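Local structure of arylsulfatase (Pseudoalteromonas sp. MB47, 7AJ0) at residues 56-61 with 104-109; 155-160 with 323-328. The protein removes sulfate groups from the polysaccharide fucoidan as a hexameric, calcium-binding and probably exo-acting sulfatase. All blocks are in the same frame, centred on the assembly; numbering follows the deposited sequence.

Contact 1. Residues 56-61 with 104-109. With CA (calcium ion), chain G.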
ATOM      1  N   VAL A  56      -7.756 -33.629  28.098  1.00 23.45           N
ATOM      2  CA  VAL A  56      -7.670 -32.584  27.087  1.00 22.73           C
ATOM      3  C   VAL A  56      -6.472 -31.711  27.437  1.00 22.64           C
ATOM      4  O   VAL A  56      -6.491 -30.988  28.438  1.00 22.82           O
ATOM      5  CB  VAL A  56      -8.960 -31.757  27.009  1.00 22.72           C
ATOM      6  CG1 VAL A  56      -8.866 -30.740  25.879  1.00 22.38           C
ATOM      7  CG2 VAL A  56     -10.166 -32.664  26.820  1.00 22.90           C
ATOM      8  N   LEU A  57      -5.419 -31.793  26.627  1.00 22.43           N
ATOM      9  CA  LEU A  57      -4.242 -30.944  26.783  1.00 22.37           C
ATOM     10  C   LEU A  57      -4.453 -29.695  25.934  1.00 22.10           C
ATOM     11  O   LEU A  57      -4.412 -29.758  24.700  1.00 21.87           O
ATOM     12  CB  LEU A  57      -2.975 -31.684  26.367  1.00 22.37           C
ATOM     13  CG  LEU A  57      -2.628 -32.933  27.176  1.00 22.69           C
ATOM     14  CD1 LEU A  57      -1.460 -33.670  26.538  1.00 35.03           C
ATOM     15  CD2 LEU A  57      -2.315 -32.563  28.615  1.00 22.98           C
ATOM     16  N   LEU A  58      -4.686 -28.568  26.591  1.00 22.18           N
ATOM     17  CA  LEU A  58      -5.051 -27.322  25.927  1.00 22.02           C
ATOM     18  C   LEU A  58      -3.893 -26.345  26.080  1.00 22.03           C
ATOM     19  O   LEU A  58      -3.679 -25.787  27.159  1.00 22.27           O
ATOM     20  CB  LEU A  58      -6.340 -26.764  26.519  1.00 22.18           C
ATOM     21  CG  LEU A  58      -7.017 -25.613  25.780  1.00 22.07           C
ATOM     22  CD1 LEU A  58      -7.459 -26.027  24.386  1.00 26.64           C
ATOM     23  CD2 LEU A  58      -8.202 -25.126  26.601  1.00 28.00           C
ATOM     24  N   VAL A  59      -3.147 -26.147  25.004  1.00 21.83           N
ATOM     25  CA  VAL A  59      -2.057 -25.179  24.981  1.00 21.86           C
ATOM     26  C   VAL A  59      -2.617 -23.827  24.562  1.00 21.82           C
ATOM     27  O   VAL A  59      -3.530 -23.743  23.733  1.00 21.66           O
ATOM     28  CB  VAL A  59      -0.931 -25.637  24.038  1.00 21.75           C
ATOM     29  CG1 VAL A  59       0.277 -24.724  24.177  1.00 22.34           C
ATOM     30  CG2 VAL A  59      -0.552 -27.077  24.334  1.00 29.78           C
ATOM     31  N   ASP A  60      -2.065 -22.762  25.133  1.00 22.00           N
ATOM     32  CA  ASP A  60      -2.568 -21.413  24.913  1.00 22.06           C
ATOM     33  C   ASP A  60      -1.809 -20.753  23.769  1.00 23.01           C
ATOM     34  O   ASP A  60      -0.575 -20.729  23.767  1.00 22.01           O
ATOM     35  CB  ASP A  60      -2.430 -20.589  26.197  1.00 22.41           C
ATOM     36  CG  ASP A  60      -3.281 -19.334  26.187  1.00 22.56           C
ATOM     37  OD1 ASP A  60      -3.984 -19.091  25.188  1.00 25.19           O
ATOM     38  OD2 ASP A  60      -3.250 -18.589  27.188  1.00 30.07           O
ATOM     39  N   ASP A  61      -2.556 -20.232  22.792  1.00 21.82           N
ATOM     40  CA  ASP A  61      -1.990 -19.439  21.700  1.00 21.78           C
ATOM     41  C   ASP A  61      -0.939 -20.220  20.916  1.00 21.64           C
ATOM     42  O   ASP A  61       0.082 -19.672  20.496  1.00 21.74           O
ATOM     43  CB  ASP A  61      -1.400 -18.127  22.225  1.00 22.07           C
ATOM     44  CG  ASP A  61      -2.460 -17.178  22.754  1.00 22.26           C
ATOM     45  OD1 ASP A  61      -3.652 -17.540  22.712  1.00 22.17           O
ATOM     46  OD2 ASP A  61      -2.104 -16.070  23.205  1.00 22.56           O
ATOM     47  N   SER A 104     -13.375 -16.838  24.049  1.00 23.41           N
ATOM     48  CA  SER A 104     -14.382 -17.394  23.152  1.00 23.30           C
ATOM     49  C   SER A 104     -14.139 -18.876  22.895  1.00 22.96           C
ATOM     50  O   SER A 104     -15.087 -19.672  22.883  1.00 23.02           O
ATOM     51  CB  SER A 104     -14.394 -16.611  21.840  1.00 23.21           C
ATOM     52  OG  SER A 104     -14.940 -15.317  22.032  1.00 23.63           O
ATOM     53  N   SER A 105     -12.880 -19.266  22.696  1.00 22.63           N
ATOM     54  CA  SER A 105     -12.571 -20.669  22.441  1.00 22.35           C
ATOM     55  C   SER A 105     -12.773 -21.524  23.686  1.00 22.53           C
ATOM     56  O   SER A 105     -13.213 -22.674  23.590  1.00 22.48           O
ATOM     57  CB  SER A 105     -11.133 -20.802  21.943  1.00 22.05           C
ATOM     58  OG  SER A 105     -11.008 -20.329  20.617  1.00 29.36           O
ATOM     59  N   ARG A 106     -12.443 -20.989  24.860  1.00 22.78           N
ATOM     60  CA  ARG A 106     -12.563 -21.775  26.083  1.00 23.00           C
ATOM     61  C   ARG A 106     -14.015 -21.924  26.510  1.00 23.35           C
ATOM     62  O   ARG A 106     -14.387 -22.958  27.077  1.00 23.48           O
ATOM     63  CB  ARG A 106     -11.716 -21.133  27.178  1.00 23.20           C
ATOM     64  CG  ARG A 106     -10.233 -21.357  26.942  1.00 22.91           C
ATOM     65  CD  ARG A 106      -9.359 -20.247  27.488  1.00 23.08           C
ATOM     66  NE  ARG A 106      -8.008 -20.364  26.941  1.00 25.00           N
ATOM     67  CZ  ARG A 106      -7.121 -21.271  27.336  1.00 22.71           C
ATOM     68  NH1 ARG A 106      -7.435 -22.140  28.287  1.00 24.32           N
ATOM     69  NH2 ARG A 106      -5.919 -21.311  26.778  1.00 25.40           N
ATOM     70  N   ALA A 107     -14.847 -20.919  26.238  1.00 23.56           N
ATOM     71  CA  ALA A 107     -16.283 -21.079  26.428  1.00 23.92           C
ATOM     72  C   ALA A 107     -16.831 -22.172  25.517  1.00 23.70           C
ATOM     73  O   ALA A 107     -17.616 -23.024  25.949  1.00 26.90           O
ATOM     74  CB  ALA A 107     -16.996 -19.751  26.166  1.00 24.20           C
ATOM     75  N   ALA A 108     -16.427 -22.163  24.246  1.00 23.31           N
ATOM     76  CA  ALA A 108     -16.926 -23.167  23.313  1.00 23.15           C
ATOM     77  C   ALA A 108     -16.539 -24.570  23.760  1.00 23.07           C
ATOM     78  O   ALA A 108     -17.335 -25.510  23.652  1.00 23.20           O
ATOM     79  CB  ALA A 108     -16.393 -22.884  21.909  1.00 22.78           C
ATOM     80  N   LEU A 109     -15.320 -24.727  24.273  1.00 22.89           N
ATOM     81  CA  LEU A 109     -14.859 -26.041  24.701  1.00 22.85           C
ATOM     82  C   LEU A 109     -15.620 -26.541  25.921  1.00 23.28           C
ATOM     83  O   LEU A 109     -15.707 -27.756  26.132  1.00 23.36           O
ATOM     84  CB  LEU A 109     -13.362 -25.987  25.000  1.00 22.63           C
ATOM     85  CG  LEU A 109     -12.724 -27.238  25.599  1.00 22.65           C
ATOM     86  CD1 LEU A 109     -12.716 -28.373  24.589  1.00 22.46           C
ATOM     87  CD2 LEU A 109     -11.315 -26.917  26.076  1.00 22.54           C
TER
HETATM   88 CA    CA G 600      -5.480 -18.242  23.855  1.00 22.07          CA
HETATM   89  O   HOH W   1      -4.433 -23.355  27.835  1.00 22.07           O
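In the calcium site of the sulfatase, Asp60 of the loop that follows strand 53-59 meets Arg106 of helix 102-111, and Leu58 and Leu109 pack together beside them. Asp60 OD1 binds the calcium ion at 2.2 Å and also has Arg106 NH2 3.3 Å away, at the edge of the guanidinium and near its plane. The second oxygen, OD2, forms a long salt bridge to the same NH2 at 3.8 Å; it sits well out of the guanidinium plane, so charge alone acts there. Carboxylate and guanidinium stand 72° apart, and OD2 has a firmer partner in Lys157. Arg106 gets there with CG beside its backbone N (chi1 -73°) and a chain extended from CG to NE. It is the arginine of the Cys-x-Ser-x-Arg sulfatase signature, which begins at the calcium ligand Cys102. A water in the guanidinium plane accepts from Arg106 NH2 at 2.7 Å and donates to Leu58 O at 2.6 Å, tying the helix to the strand backbone, while NH1 bonds to Ser267. Leu58 CD2 lies obliquely against NH1 and meets Leu109 CD2 tip to tip at 3.6 Å. A leucine in place of Arg106 would probably leave the bridging water without its N-H donor, Ser267 without its guanidinium partner, and Asp60 with less positive charge beside it. Asp61 OD1 completes this segment's share of the metal at 2.3 Å.

Contact 2. Residues 155-160 with 323-328. With CA (calcium ion), chain G.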
ATOM      1  N   ILE A 155      -7.503 -27.709  35.402  1.00 24.99           N
ATOM      2  CA  ILE A 155      -6.260 -27.311  36.047  1.00 25.14           C
ATOM      3  C   ILE A 155      -5.497 -26.439  35.064  1.00 24.72           C
ATOM      4  O   ILE A 155      -5.044 -26.919  34.018  1.00 24.30           O
ATOM      5  CB  ILE A 155      -5.428 -28.523  36.490  1.00 25.27           C
ATOM      6  CG1 ILE A 155      -6.157 -29.246  37.629  1.00 25.80           C
ATOM      7  CG2 ILE A 155      -4.035 -28.087  36.904  1.00 25.37           C
ATOM      8  CD1 ILE A 155      -5.475 -30.506  38.116  1.00 26.02           C
ATOM      9  N   GLY A 156      -5.366 -25.156  35.392  1.00 24.88           N
ATOM     10  CA  GLY A 156      -4.642 -24.228  34.549  1.00 24.57           C
ATOM     11  C   GLY A 156      -5.409 -22.957  34.251  1.00 24.59           C
ATOM     12  O   GLY A 156      -6.125 -22.434  35.109  1.00 25.01           O
ATOM     13  N   LYS A 157      -5.273 -22.457  33.027  1.00 24.19           N
ATOM     14  CA  LYS A 157      -5.894 -21.191  32.664  1.00 24.23           C
ATOM     15  C   LYS A 157      -7.398 -21.357  32.475  1.00 28.80           C
ATOM     16  O   LYS A 157      -7.863 -22.309  31.841  1.00 23.99           O
ATOM     17  CB  LYS A 157      -5.257 -20.648  31.384  1.00 23.84           C
ATOM     18  CG  LYS A 157      -5.903 -19.380  30.853  1.00 27.04           C
ATOM     19  CD  LYS A 157      -5.345 -19.012  29.484  1.00 28.42           C
ATOM     20  CE  LYS A 157      -6.210 -17.965  28.805  1.00 27.35           C
ATOM     21  NZ  LYS A 157      -5.804 -17.724  27.395  1.00 59.91           N
ATOM     22  N   TRP A 158      -8.160 -20.411  33.026  1.00 24.65           N
ATOM     23  CA  TRP A 158      -9.611 -20.384  32.865  1.00 24.77           C
ATOM     24  C   TRP A 158      -9.991 -19.320  31.844  1.00 24.62           C
ATOM     25  O   TRP A 158     -10.262 -19.636  30.681  1.00 24.22           O
ATOM     26  CB  TRP A 158     -10.285 -20.116  34.206  1.00 25.41           C
ATOM     27  CG  TRP A 158     -11.785 -20.125  34.181  1.00 25.64           C
ATOM     28  CD1 TRP A 158     -12.613 -19.210  34.764  1.00 27.46           C
ATOM     29  CD2 TRP A 158     -12.637 -21.091  33.550  1.00 25.42           C
ATOM     30  NE1 TRP A 158     -13.926 -19.548  34.541  1.00 26.30           N
ATOM     31  CE2 TRP A 158     -13.967 -20.698  33.800  1.00 25.84           C
ATOM     32  CE3 TRP A 158     -12.404 -22.250  32.803  1.00 27.36           C
ATOM     33  CZ2 TRP A 158     -15.058 -21.421  33.324  1.00 25.81           C
ATOM     34  CZ3 TRP A 158     -13.490 -22.965  32.333  1.00 24.93           C
ATOM     35  CH2 TRP A 158     -14.800 -22.547  32.595  1.00 26.10           C
ATOM     36  N   HIS A 159     -10.016 -18.058  32.266  1.00 24.99           N
ATOM     37  CA  HIS A 159     -10.247 -16.934  31.362  1.00 31.15           C
ATOM     38  C   HIS A 159     -11.643 -16.975  30.746  1.00 24.92           C
ATOM     39  O   HIS A 159     -11.857 -16.482  29.635  1.00 24.70           O
ATOM     40  CB  HIS A 159      -9.181 -16.897  30.260  1.00 24.42           C
ATOM     41  CG  HIS A 159      -8.839 -15.519  29.788  1.00 24.53           C
ATOM     42  ND1 HIS A 159      -8.118 -15.286  28.636  1.00 36.47           N
ATOM     43  CD2 HIS A 159      -9.108 -14.300  30.316  1.00 31.33           C
ATOM     44  CE1 HIS A 159      -7.964 -13.985  28.471  1.00 34.45           C
ATOM     45  NE2 HIS A 159      -8.555 -13.364  29.477  1.00 32.30           N
ATOM     46  N   VAL A 160     -12.601 -17.569  31.458  1.00 25.22           N
ATOM     47  CA  VAL A 160     -13.996 -17.548  31.032  1.00 25.35           C
ATOM     48  C   VAL A 160     -14.829 -16.936  32.152  1.00 26.07           C
ATOM     49  O   VAL A 160     -15.972 -17.346  32.388  1.00 29.72           O
ATOM     50  CB  VAL A 160     -14.516 -18.953  30.678  1.00 25.09           C
ATOM     51  CG1 VAL A 160     -15.802 -18.847  29.856  1.00 25.13           C
ATOM     52  CG2 VAL A 160     -13.458 -19.752  29.934  1.00 24.50           C
ATOM     53  N   THR A 323      -4.584 -29.985  21.821  1.00 21.45           N
ATOM     54  CA  THR A 323      -5.107 -28.945  20.946  1.00 21.28           C
ATOM     55  C   THR A 323      -4.734 -27.579  21.508  1.00 21.29           C
ATOM     56  O   THR A 323      -4.099 -27.465  22.559  1.00 21.42           O
ATOM     57  CB  THR A 323      -6.626 -29.086  20.778  1.00 21.30           C
ATOM     58  OG1 THR A 323      -7.096 -28.158  19.794  1.00 21.16           O
ATOM     59  CG2 THR A 323      -7.345 -28.817  22.090  1.00 21.48           C
ATOM     60  N   SER A 324      -5.133 -26.540  20.784  1.00 21.18           N
ATOM     61  CA  SER A 324      -4.915 -25.155  21.164  1.00 21.23           C
ATOM     62  C   SER A 324      -6.259 -24.444  21.250  1.00 21.29           C
ATOM     63  O   SER A 324      -7.288 -24.954  20.796  1.00 22.04           O
ATOM     64  CB  SER A 324      -3.999 -24.450  20.157  1.00 21.14           C
ATOM     65  OG  SER A 324      -3.896 -23.069  20.444  1.00 21.23           O
ATOM     66  N   ASP A 325      -6.250 -23.251  21.842  1.00 21.42           N
ATOM     67  CA  ASP A 325      -7.469 -22.460  21.941  1.00 21.55           C
ATOM     68  C   ASP A 325      -7.579 -21.390  20.862  1.00 21.49           C
ATOM     69  O   ASP A 325      -8.687 -20.918  20.595  1.00 21.58           O
ATOM     70  CB  ASP A 325      -7.574 -21.807  23.325  1.00 21.83           C
ATOM     71  CG  ASP A 325      -6.650 -20.620  23.492  1.00 21.93           C
ATOM     72  OD1 ASP A 325      -5.552 -20.609  22.892  1.00 21.79           O
ATOM     73  OD2 ASP A 325      -7.034 -19.694  24.236  1.00 22.21           O
ATOM     74  N   ASN A 326      -6.476 -21.009  20.229  1.00 21.40           N
ATOM     75  CA  ASN A 326      -6.516 -20.090  19.094  1.00 21.38           C
ATOM     76  C   ASN A 326      -5.126 -20.056  18.469  1.00 21.29           C
ATOM     77  O   ASN A 326      -4.193 -20.712  18.942  1.00 21.26           O
ATOM     78  CB  ASN A 326      -6.985 -18.696  19.514  1.00 21.62           C
ATOM     79  CG  ASN A 326      -6.240 -18.168  20.719  1.00 22.34           C
ATOM     80  OD1 ASN A 326      -6.788 -18.094  21.819  1.00 22.01           O
ATOM     81  ND2 ASN A 326      -4.978 -17.804  20.520  1.00 34.83           N
ATOM     82  N   GLY A 327      -4.999 -19.284  17.391  1.00 21.31           N
ATOM     83  CA  GLY A 327      -3.755 -19.200  16.666  1.00 21.29           C
ATOM     84  C   GLY A 327      -2.733 -18.341  17.376  1.00 21.48           C
ATOM     85  O   GLY A 327      -2.962 -17.803  18.467  1.00 21.63           O
ATOM     86  N   PRO A 328      -1.578 -18.186  16.736  1.00 21.53           N
ATOM     87  CA  PRO A 328      -0.467 -17.481  17.389  1.00 21.75           C
ATOM     88  C   PRO A 328      -0.780 -16.012  17.618  1.00 21.99           C
ATOM     89  O   PRO A 328      -1.417 -15.353  16.792  1.00 22.03           O
ATOM     90  CB  PRO A 328       0.696 -17.657  16.403  1.00 21.79           C
ATOM     91  CG  PRO A 328       0.034 -17.823  15.073  1.00 21.67           C
ATOM     92  CD  PRO A 328      -1.268 -18.550  15.339  1.00 27.23           C
TER
HETATM   93 CA    CA G 600      -5.480 -18.242  23.855  1.00 22.07          CA
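Across the calcium site, the loop after strand 151-155 sends Lys157 toward Asp325, which follows the end of strand 318-324. The approach is slight and buried: Lys157 NZ stops 3.9 Å from Asp325 OD2, the two side chains crossing at about a right angle. Lys157 stays extended to its end, with CG anti to the backbone N (chi1 175°), and this full length carries NZ to the metal's flank, where its salt-bridge partner is Asp60. Lys157 NZ lies 3.6 Å from the calcium ion, close to the metal yet not among its ligands, and the carboxylates gathered there probably offset the two neighbouring positive charges. Asp325 takes the ion with both oxygens, unevenly, OD2 at 2.2 Å and OD1 at 2.6 Å, while its strongest other polar partner is Arg106. Strands 151-155 and 318-324 belong to the central sheet of this alkaline phosphatase-like fold, and both loops leave from the C-terminal ends of their strands, where the metal sits. Asn326 adds OD1 at 2.4 Å. Its ND2 donates to Gly327 O at 2.9 Å, with an N-H...O angle of 148°, in the carbonyl plane and on a lone pair. That acceptor also lies almost in the amide plane of Asn326, so this bond and the metal bond of OD1 together would hold the amide's rotation.

How the contacts relate
Contacts 1 and 2 meet at one calcium ion, their centres about 4 Å apart. Residues 56-61 supply Asp60 and Asp61, residues 323-328 supply Asp325 and Asn326, and Cys102 is the fifth metal-site residue. Strands 53-59 and 318-324 are parallel neighbours in the sheet, which brings the two ligand pairs side by side. The basic residues are shared crosswise: Lys157 NZ of contact 2 forms a salt bridge with Asp60 OD2 of contact 1 at 2.7 Å, and Arg106 NE of contact 1 lies 2.9 Å from Asp325 OD2 of contact 2. Between ligands, Asn326 ND2 probably bonds to Asp61 OD1 at 2.6 Å. Arg106 CD also packs against Trp158 O.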